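Local coordinates for uncharacterized hypothetical protein (Bacteroides vulgatus, PDB 4FMR), which is of unknown function but probably binds DNA through an HU/IHF-like domain that is joined to a domain with an Ig-like fold, at residues B[75-78]-B[79-82]; B[32-35]-B[36-39]; B[192-195]-B[196-199]; B[137-140]-B[141-144]. All blocks are in the same frame, centred on the assembly; numbering follows the deposited sequence. Where two conformers were deposited one is given.

Contact 1. Residues B[75-78]-B[79-82]; sequences VNTG and LFRG
V75 and G82 form the hydrogen-bonded pair at the open end of a tight antiparallel beta hairpin in the HU/IHF-like domain. Both backbone groups of V75 are used. Its N donates to G82 O at 2.8 Å, and V75 O accepts from G82 N at 2.7 Å. N76 and R81 form the next, non-hydrogen-bonded pair. Here R81 CA turns its hydrogen to V75 O, and N76 CA does the same to F80 O. Nearer the turn, T77 N donates to F80 O at 2.9 Å, almost straight at 174°. The T77 hydroxyl then serves the turn itself. It accepts from L79 N at 3.3 Å and, weakly, from F80 N at 3.4 Å.

The second subunit meets further donors: its E62 OE2 takes G78 N, its E210 forms a salt bridge with R81 NE, and its D145 backbone oxygen accepts from R81 NH1. V75 also pairs with a strand of that subunit, so the sheet crosses the interface, where F80 meets its own copy. Within the hairpin, F80 CG stands between its backbone N and carbonyl carbon (chi1 63°). This brings one ring face to T77 OG1, which lies 3.5 Å from the ring plane, offset toward the rim.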
loop_
_atom_site.group_PDB
_atom_site.type_symbol
_atom_site.label_atom_id
_atom_site.label_comp_id
_atom_site.label_asym_id
_atom_site.label_seq_id
_atom_site.Cartn_x
_atom_site.Cartn_y
_atom_site.Cartn_z
ATOM N N VAL B 75 -1.568 -7.929 9.916
ATOM C CA VAL B 75 -2.979 -7.745 10.218
ATOM C C VAL B 75 -3.779 -7.780 8.936
ATOM O O VAL B 75 -3.480 -7.029 8.006
ATOM C CB VAL B 75 -3.205 -6.390 10.977
ATOM C CG1 VAL B 75 -4.713 -6.128 11.237
ATOM C CG2 VAL B 75 -2.405 -6.332 12.277
ATOM N N ASN B 76 -4.831 -8.588 8.903
ATOM C CA ASN B 76 -5.707 -8.689 7.742
ATOM C C ASN B 76 -7.151 -8.399 8.123
ATOM O O ASN B 76 -7.662 -9.024 9.043
ATOM C CB ASN B 76 -5.600 -10.105 7.113
ATOM C CG ASN B 76 -6.597 -10.387 6.005
ATOM O OD1 ASN B 76 -6.812 -9.573 5.092
ATOM N ND2 ASN B 76 -7.221 -11.560 6.050
ATOM N N THR B 77 -7.813 -7.484 7.410
ATOM C CA THR B 77 -9.253 -7.194 7.536
ATOM C C THR B 77 -9.790 -7.462 6.122
ATOM O O THR B 77 -9.015 -7.852 5.248
ATOM C CB THR B 77 -9.507 -5.770 8.085
ATOM O OG1 THR B 77 -9.166 -4.807 7.084
ATOM C CG2 THR B 77 -8.752 -5.474 9.390
ATOM N N GLY B 78 -11.050 -7.184 5.848
ATOM C CA GLY B 78 -11.548 -7.333 4.486
ATOM C C GLY B 78 -11.042 -6.224 3.574
ATOM O O GLY B 78 -10.974 -6.407 2.359
ATOM N N LEU B 79 -10.652 -5.070 4.151
ATOM C CA LEU B 79 -10.184 -3.936 3.366
ATOM C C LEU B 79 -8.701 -3.976 3.069
ATOM O O LEU B 79 -8.295 -3.422 2.055
ATOM C CB LEU B 79 -10.490 -2.602 4.086
ATOM C CG LEU B 79 -11.955 -2.173 4.165
ATOM C CD1 LEU B 79 -12.065 -0.847 4.843
ATOM C CD2 LEU B 79 -12.608 -2.104 2.770
ATOM N N PHE B 80 -7.881 -4.536 3.950
ATOM C CA PHE B 80 -6.431 -4.515 3.743
ATOM C C PHE B 80 -5.693 -5.583 4.523
ATOM O O PHE B 80 -6.181 -6.079 5.528
ATOM C CB PHE B 80 -5.839 -3.138 4.175
ATOM C CG PHE B 80 -5.996 -2.807 5.647
ATOM C CD1 PHE B 80 -5.100 -3.309 6.594
ATOM C CD2 PHE B 80 -7.079 -2.056 6.095
ATOM C CE1 PHE B 80 -5.314 -3.113 7.960
ATOM C CE2 PHE B 80 -7.254 -1.797 7.460
ATOM C CZ PHE B 80 -6.379 -2.342 8.383
ATOM N N ARG B 81 -4.448 -5.814 4.117
ATOM C CA ARG B 81 -3.451 -6.553 4.855
ATOM C C ARG B 81 -2.299 -5.572 5.135
ATOM O O ARG B 81 -1.853 -4.845 4.237
ATOM C CB ARG B 81 -2.992 -7.826 4.149
ATOM C CG ARG B 81 -1.943 -8.637 4.945
ATOM C CD ARG B 81 -0.556 -8.177 4.572
ATOM N NE ARG B 81 0.454 -9.152 4.983
ATOM C CZ ARG B 81 1.717 -9.108 4.596
ATOM N NH1 ARG B 81 2.139 -8.134 3.799
ATOM N NH2 ARG B 81 2.558 -10.067 4.952
ATOM N N GLY B 82 -1.852 -5.542 6.387
ATOM C CA GLY B 82 -0.754 -4.691 6.812
ATOM C C GLY B 82 0.316 -5.476 7.533
ATOM O O GLY B 82 0.033 -6.498 8.179
#

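Contact 2. Residues B[32-35]-B[36-39]; sequences SIDK and EIIL
K35 O accepts from L39 N at 2.9 Å, in the first turn of helix 35-45. D34 is the N-cap of this helix, in the HU/IHF-like domain. One step back, I38 N donates to D34 O at 3.1 Å, nearly straight at 170°. The D34 side chain adds a weak capping bond, with OD1 accepting from I37 N at 3.4 Å. D34 CG lies between the backbone N and the carbonyl carbon (chi1 55°), which turns the carboxylate to the start of the helix. Its negative charge there is probably favoured by the helix end, although E36 brings a like charge nearby.

K35 heads elsewhere. Its NZ forms salt bridges with E59 and E62 on helix 51-70, and L39 packs on that helix too. S32 and I33 pair in parallel with a strand of the second subunit, and I38 packs on M61 of that subunit.

Apolar side chains fasten the preceding strand to the same first turn. I33 reaches I37 through its CG2 branch, 3.8 Å from I37 CG2, the two side chains set obliquely. The other branch of I33 serves the next residue along the helix. There the I33 side chain crosses that of I38 at about a right angle, with I33 CD1 3.7 Å from I38 CG1.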
loop_
_atom_site.group_PDB
_atom_site.type_symbol
_atom_site.label_atom_id
_atom_site.label_comp_id
_atom_site.label_asym_id
_atom_site.label_seq_id
_atom_site.Cartn_x
_atom_site.Cartn_y
_atom_site.Cartn_z
ATOM N N SER B 32 -13.090 13.446 -1.710
ATOM C CA SER B 32 -12.371 12.787 -0.623
ATOM C C SER B 32 -13.302 12.590 0.570
ATOM O O SER B 32 -14.104 13.471 0.864
ATOM C CB SER B 32 -11.140 13.595 -0.218
ATOM O OG SER B 32 -11.486 14.876 0.284
ATOM N N ILE B 33 -13.214 11.443 1.251
ATOM C CA ILE B 33 -14.066 11.232 2.421
ATOM C C ILE B 33 -13.177 10.805 3.614
ATOM O O ILE B 33 -12.094 10.208 3.432
ATOM C CB ILE B 33 -15.243 10.250 2.179
ATOM C CG1 ILE B 33 -14.771 8.772 2.071
ATOM C CG2 ILE B 33 -16.119 10.689 0.994
ATOM C CD1 ILE B 33 -15.908 7.766 2.219
ATOM N N ASP B 34 -13.652 11.123 4.830
ATOM C CA ASP B 34 -12.974 10.808 6.082
ATOM C C ASP B 34 -13.906 9.980 6.957
ATOM O O ASP B 34 -14.978 9.598 6.492
ATOM C CB ASP B 34 -12.524 12.103 6.793
ATOM C CG ASP B 34 -13.636 13.121 7.056
ATOM O OD1 ASP B 34 -14.830 12.782 6.828
ATOM O OD2 ASP B 34 -13.312 14.263 7.443
ATOM N N LYS B 35 -13.531 9.762 8.230
ATOM C CA LYS B 35 -14.288 8.955 9.192
ATOM C C LYS B 35 -15.684 9.488 9.432
ATOM O O LYS B 35 -16.603 8.681 9.581
ATOM C CB LYS B 35 -13.550 8.837 10.532
ATOM C CG LYS B 35 -12.516 7.719 10.497
ATOM C CD LYS B 35 -11.951 7.372 11.880
ATOM C CE LYS B 35 -10.648 8.070 12.162
ATOM N NZ LYS B 35 -10.058 7.635 13.452
ATOM N N GLU B 36 -15.856 10.829 9.443
ATOM C CA GLU B 36 -17.144 11.472 9.674
ATOM C C GLU B 36 -18.150 11.097 8.584
ATOM O O GLU B 36 -19.268 10.746 8.912
ATOM C CB GLU B 36 -17.003 13.006 9.765
ATOM C CG GLU B 36 -18.309 13.651 10.211
ATOM C CD GLU B 36 -18.520 15.150 10.064
ATOM O OE1 GLU B 36 -17.805 15.804 9.270
ATOM O OE2 GLU B 36 -19.480 15.652 10.691
ATOM N N ILE B 37 -17.759 11.154 7.308
ATOM C CA ILE B 37 -18.642 10.821 6.178
ATOM C C ILE B 37 -18.929 9.289 6.166
ATOM O O ILE B 37 -20.082 8.879 5.971
ATOM C CB ILE B 37 -18.022 11.336 4.842
ATOM C CG1 ILE B 37 -17.965 12.895 4.851
ATOM C CG2 ILE B 37 -18.816 10.839 3.625
ATOM C CD1 ILE B 37 -16.727 13.496 4.084
ATOM N N ILE B 38 -17.882 8.467 6.414
ATOM C CA ILE B 38 -17.984 7.008 6.501
ATOM C C ILE B 38 -19.046 6.657 7.525
ATOM O O ILE B 38 -19.948 5.910 7.202
ATOM C CB ILE B 38 -16.613 6.342 6.825
ATOM C CG1 ILE B 38 -15.645 6.486 5.643
ATOM C CG2 ILE B 38 -16.785 4.853 7.243
ATOM C CD1 ILE B 38 -14.201 6.183 5.956
ATOM N N LEU B 39 -18.975 7.229 8.724
ATOM C CA LEU B 39 -19.946 6.989 9.802
ATOM C C LEU B 39 -21.354 7.418 9.400
ATOM O O LEU B 39 -22.309 6.705 9.694
ATOM C CB LEU B 39 -19.515 7.725 11.088
ATOM C CG LEU B 39 -18.408 7.027 11.893
ATOM C CD1 LEU B 39 -17.813 7.967 12.934
ATOM C CD2 LEU B 39 -18.920 5.740 12.528
#

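Contact 3. Residues B[192-195]-B[196-199]; sequences LNEP and SRLI
L192 and I199 form a hydrogen-bonded pair, and N193 and L198 a non-hydrogen-bonded one, in the antiparallel hairpin of strands 190-193 and 197-201. The hairpin forms one edge of a sheet in the Ig-like domain.

Backbone bonds come first. I199 N donates to L192 O at 3.0 Å, and the return bond from L192 N to I199 O is weak. Closer to the turn, E194 N donates to R197 O at 3.1 Å, and R197 N answers E194 O weakly. P195 and S196 lie between them.

One salt bridge spans the turn. E194 and R197 run side by side, pointing the same way, with their flat groups only 23° apart. R197 NH2 donates to E194 OE1 at 2.9 Å, on the syn side of that oxygen and in the guanidinium plane. NE adds a weak bond to the same atom at 3.3 Å. A bend at chi3 of R197 (57°) brings NE and NH2 round to it. An alanine in place of R197 would probably leave the E194 carboxylate without its charged mate and free to swing.

The apolar contact is L192 CD2 with I199 CD1, at 3.7 Å. Carbon also meets polar atoms. L192 CD2 lies 3.5 Å from R197 NE, and on the other face L198 CD2 sits beside N193 OD1, which accepts from V163 N.

R197 also packs on T155 and F157 of strand 153-159. The chemistry implies a surface hairpin whose four backbone bonds, two of them weak, are supplemented by an ion pair and by the L192-I199 contact.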
loop_
_atom_site.group_PDB
_atom_site.type_symbol
_atom_site.label_atom_id
_atom_site.label_comp_id
_atom_site.label_asym_id
_atom_site.label_seq_id
_atom_site.Cartn_x
_atom_site.Cartn_y
_atom_site.Cartn_z
ATOM N N LEU B 192 12.330 22.187 -9.674
ATOM C CA LEU B 192 12.346 21.926 -11.111
ATOM C C LEU B 192 11.048 22.468 -11.655
ATOM O O LEU B 192 9.979 22.111 -11.152
ATOM C CB LEU B 192 12.568 20.419 -11.450
ATOM C CG LEU B 192 12.747 20.083 -12.963
ATOM C CD1 LEU B 192 13.927 20.836 -13.580
ATOM C CD2 LEU B 192 12.903 18.604 -13.191
ATOM N N ASN B 193 11.148 23.409 -12.602
ATOM C CA ASN B 193 10.003 24.128 -13.164
ATOM C C ASN B 193 9.869 23.913 -14.694
ATOM O O ASN B 193 9.968 24.857 -15.475
ATOM C CB ASN B 193 10.148 25.632 -12.839
ATOM C CG ASN B 193 8.857 26.409 -12.954
ATOM O OD1 ASN B 193 7.779 25.832 -12.965
ATOM N ND2 ASN B 193 8.932 27.742 -13.035
ATOM N N GLU B 194 9.636 22.674 -15.113
ATOM C CA GLU B 194 9.506 22.321 -16.528
ATOM C C GLU B 194 8.015 22.145 -16.935
ATOM O O GLU B 194 7.188 21.859 -16.056
ATOM C CB GLU B 194 10.287 21.029 -16.817
ATOM C CG GLU B 194 11.800 21.167 -16.725
ATOM C CD GLU B 194 12.598 19.888 -16.935
ATOM O OE1 GLU B 194 12.071 18.774 -16.693
ATOM O OE2 GLU B 194 13.792 20.017 -17.279
ATOM N N PRO B 195 7.662 22.300 -18.252
ATOM C CA PRO B 195 6.249 22.142 -18.665
ATOM C C PRO B 195 5.657 20.764 -18.340
ATOM O O PRO B 195 4.527 20.703 -17.842
ATOM C CB PRO B 195 6.291 22.364 -20.185
ATOM C CG PRO B 195 7.528 23.132 -20.437
ATOM C CD PRO B 195 8.514 22.685 -19.405
ATOM N N SER B 196 6.427 19.675 -18.547
ATOM C CA SER B 196 5.936 18.312 -18.318
ATOM C C SER B 196 6.202 17.773 -16.901
ATOM O O SER B 196 5.713 16.681 -16.577
ATOM C CB SER B 196 6.556 17.349 -19.326
ATOM O OG SER B 196 6.014 17.550 -20.623
ATOM N N ARG B 197 6.962 18.516 -16.065
ATOM C CA ARG B 197 7.330 18.037 -14.735
ATOM C C ARG B 197 7.744 19.154 -13.763
ATOM O O ARG B 197 8.640 19.962 -14.047
ATOM C CB ARG B 197 8.499 17.045 -14.894
ATOM C CG ARG B 197 9.172 16.550 -13.624
ATOM C CD ARG B 197 10.242 15.540 -13.978
ATOM N NE ARG B 197 11.225 16.112 -14.896
ATOM C CZ ARG B 197 12.262 15.454 -15.397
ATOM N NH1 ARG B 197 12.463 14.179 -15.085
ATOM N NH2 ARG B 197 13.100 16.061 -16.221
ATOM N N LEU B 198 7.103 19.157 -12.597
ATOM C CA LEU B 198 7.448 20.035 -11.483
ATOM C C LEU B 198 7.981 19.227 -10.329
ATOM O O LEU B 198 7.351 18.240 -9.942
ATOM C CB LEU B 198 6.262 20.887 -10.962
ATOM C CG LEU B 198 5.542 21.846 -11.879
ATOM C CD1 LEU B 198 4.358 22.486 -11.137
ATOM C CD2 LEU B 198 6.485 22.903 -12.445
ATOM N N ILE B 199 9.084 19.683 -9.727
ATOM C CA ILE B 199 9.609 19.112 -8.495
ATOM C C ILE B 199 9.443 20.180 -7.424
ATOM O O ILE B 199 9.910 21.318 -7.580
ATOM C CB ILE B 199 11.050 18.538 -8.560
ATOM C CG1 ILE B 199 11.142 17.459 -9.676
ATOM C CG2 ILE B 199 11.435 17.938 -7.172
ATOM C CD1 ILE B 199 12.520 16.879 -9.951
#

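Contact 4. Residues B[137-140]-B[141-144]; sequences QDAT and TRAT
D138 OD2 accepts from T141 N at 3.1 Å, meeting it on the anti side, 29° out of the carboxylate plane. T141 OG1 lies 3.2 Å from the same oxygen. A backbone bond runs alongside: D138 N donates to A143 O at 3.1 Å and 169°. A second one, from R142 N to D138 O at 2.8 Å, is bent and weak. Q137 CA points its hydrogen at A143 O as well, and Q137 CG lies 4.2 Å from T144 CG2.

The next shell fixes T141. Its OG1 accepts from A143 N at 3.2 Å, which makes an ST turn. That hydroxyl lies between the backbone N and the carbonyl carbon (chi1 68°), where both D138 and A143 N can reach it. In the Ig-like domain this loop leads from strand 132-138 of one sheet to strand 147-149 of another. R142 takes a left-handed helical conformation. Its chain bends at chi2, and one guanidinium face is laid against the A139 carbonyl.

Farther out, T149 OG1 also bonds to D138 OD2, and R152 holds the T140 hydroxyl. With an alanine at D138, T141 N and the T149 hydroxyl would probably lose their shared acceptor, and the loop would be freer to move.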
loop_
_atom_site.group_PDB
_atom_site.type_symbol
_atom_site.label_atom_id
_atom_site.label_comp_id
_atom_site.label_asym_id
_atom_site.label_seq_id
_atom_site.Cartn_x
_atom_site.Cartn_y
_atom_site.Cartn_z
ATOM N N GLN B 137 4.810 11.731 -8.031
ATOM C CA GLN B 137 5.713 10.786 -7.389
ATOM C C GLN B 137 6.329 11.373 -6.104
ATOM O O GLN B 137 6.921 12.457 -6.130
ATOM C CB GLN B 137 6.832 10.300 -8.344
ATOM C CG GLN B 137 7.555 9.061 -7.785
ATOM C CD GLN B 137 8.773 8.654 -8.560
ATOM O OE1 GLN B 137 9.658 9.467 -8.883
ATOM N NE2 GLN B 137 8.876 7.359 -8.808
ATOM N N ASP B 138 6.224 10.612 -5.004
ATOM C CA ASP B 138 6.796 10.969 -3.718
ATOM C C ASP B 138 8.228 10.484 -3.680
ATOM O O ASP B 138 8.467 9.322 -4.008
ATOM C CB ASP B 138 5.977 10.381 -2.559
ATOM C CG ASP B 138 6.398 10.968 -1.226
ATOM O OD1 ASP B 138 6.319 12.196 -1.071
ATOM O OD2 ASP B 138 6.882 10.211 -0.370
ATOM N N ALA B 139 9.183 11.362 -3.301
ATOM C CA ALA B 139 10.609 11.029 -3.298
ATOM C C ALA B 139 10.963 10.041 -2.197
ATOM O O ALA B 139 11.748 9.129 -2.425
ATOM C CB ALA B 139 11.448 12.291 -3.152
ATOM N N THR B 140 10.356 10.196 -1.027
ATOM C CA THR B 140 10.621 9.387 0.160
ATOM C C THR B 140 10.113 7.969 0.004
ATOM O O THR B 140 10.879 7.057 0.290
ATOM C CB THR B 140 10.006 10.061 1.380
ATOM O OG1 THR B 140 10.602 11.342 1.474
ATOM C CG2 THR B 140 10.261 9.307 2.673
ATOM N N THR B 141 8.847 7.769 -0.414
ATOM C CA THR B 141 8.251 6.425 -0.491
ATOM C C THR B 141 8.285 5.853 -1.912
ATOM O O THR B 141 8.095 4.646 -2.076
ATOM C CB THR B 141 6.785 6.458 0.010
ATOM O OG1 THR B 141 6.001 7.205 -0.915
ATOM C CG2 THR B 141 6.630 7.054 1.429
ATOM N N ARG B 142 8.460 6.727 -2.939
ATOM C CA ARG B 142 8.420 6.412 -4.372
ATOM C C ARG B 142 6.967 6.032 -4.800
ATOM O O ARG B 142 6.761 5.597 -5.937
ATOM C CB ARG B 142 9.454 5.321 -4.785
ATOM C CG ARG B 142 10.912 5.721 -4.526
ATOM C CD ARG B 142 11.347 6.965 -5.289
ATOM N NE ARG B 142 12.506 7.611 -4.660
ATOM C CZ ARG B 142 13.214 8.598 -5.206
ATOM N NH1 ARG B 142 12.902 9.065 -6.410
ATOM N NH2 ARG B 142 14.246 9.119 -4.556
ATOM N N ALA B 143 5.956 6.297 -3.936
ATOM C CA ALA B 143 4.546 6.049 -4.276
ATOM C C ALA B 143 4.105 6.960 -5.437
ATOM O O ALA B 143 4.620 8.078 -5.580
ATOM C CB ALA B 143 3.655 6.276 -3.068
ATOM N N THR B 144 3.224 6.422 -6.305
ATOM C CA THR B 144 2.663 7.098 -7.481
ATOM C C THR B 144 1.143 7.178 -7.373
ATOM O O THR B 144 0.482 7.385 -8.372
ATOM C CB THR B 144 3.074 6.376 -8.776
ATOM O OG1 THR B 144 2.568 5.040 -8.726
ATOM C CG2 THR B 144 4.598 6.392 -9.012
#

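Overall arrangement
Contact 1 is buried, and contact 2 is partly so. Both belong to the HU/IHF-like domain and both touch the second subunit, with centres about 19 Å apart. Contacts 3 and 4 lie at the surface of the Ig-like domain, about 16 Å apart between centres, and reach the same sheet at its two outermost strands. Contacts 1 and 3 are both hairpins. Contact 1 is closed by a threonine hydroxyl and sends its arginine to the other subunit, whereas contact 3 keeps its arginine within the turn in an ion pair. Contacts 2 and 4 each use an aspartate to accept a backbone N-H, weakly at a helix start in contact 2, more firmly in a loop in contact 4.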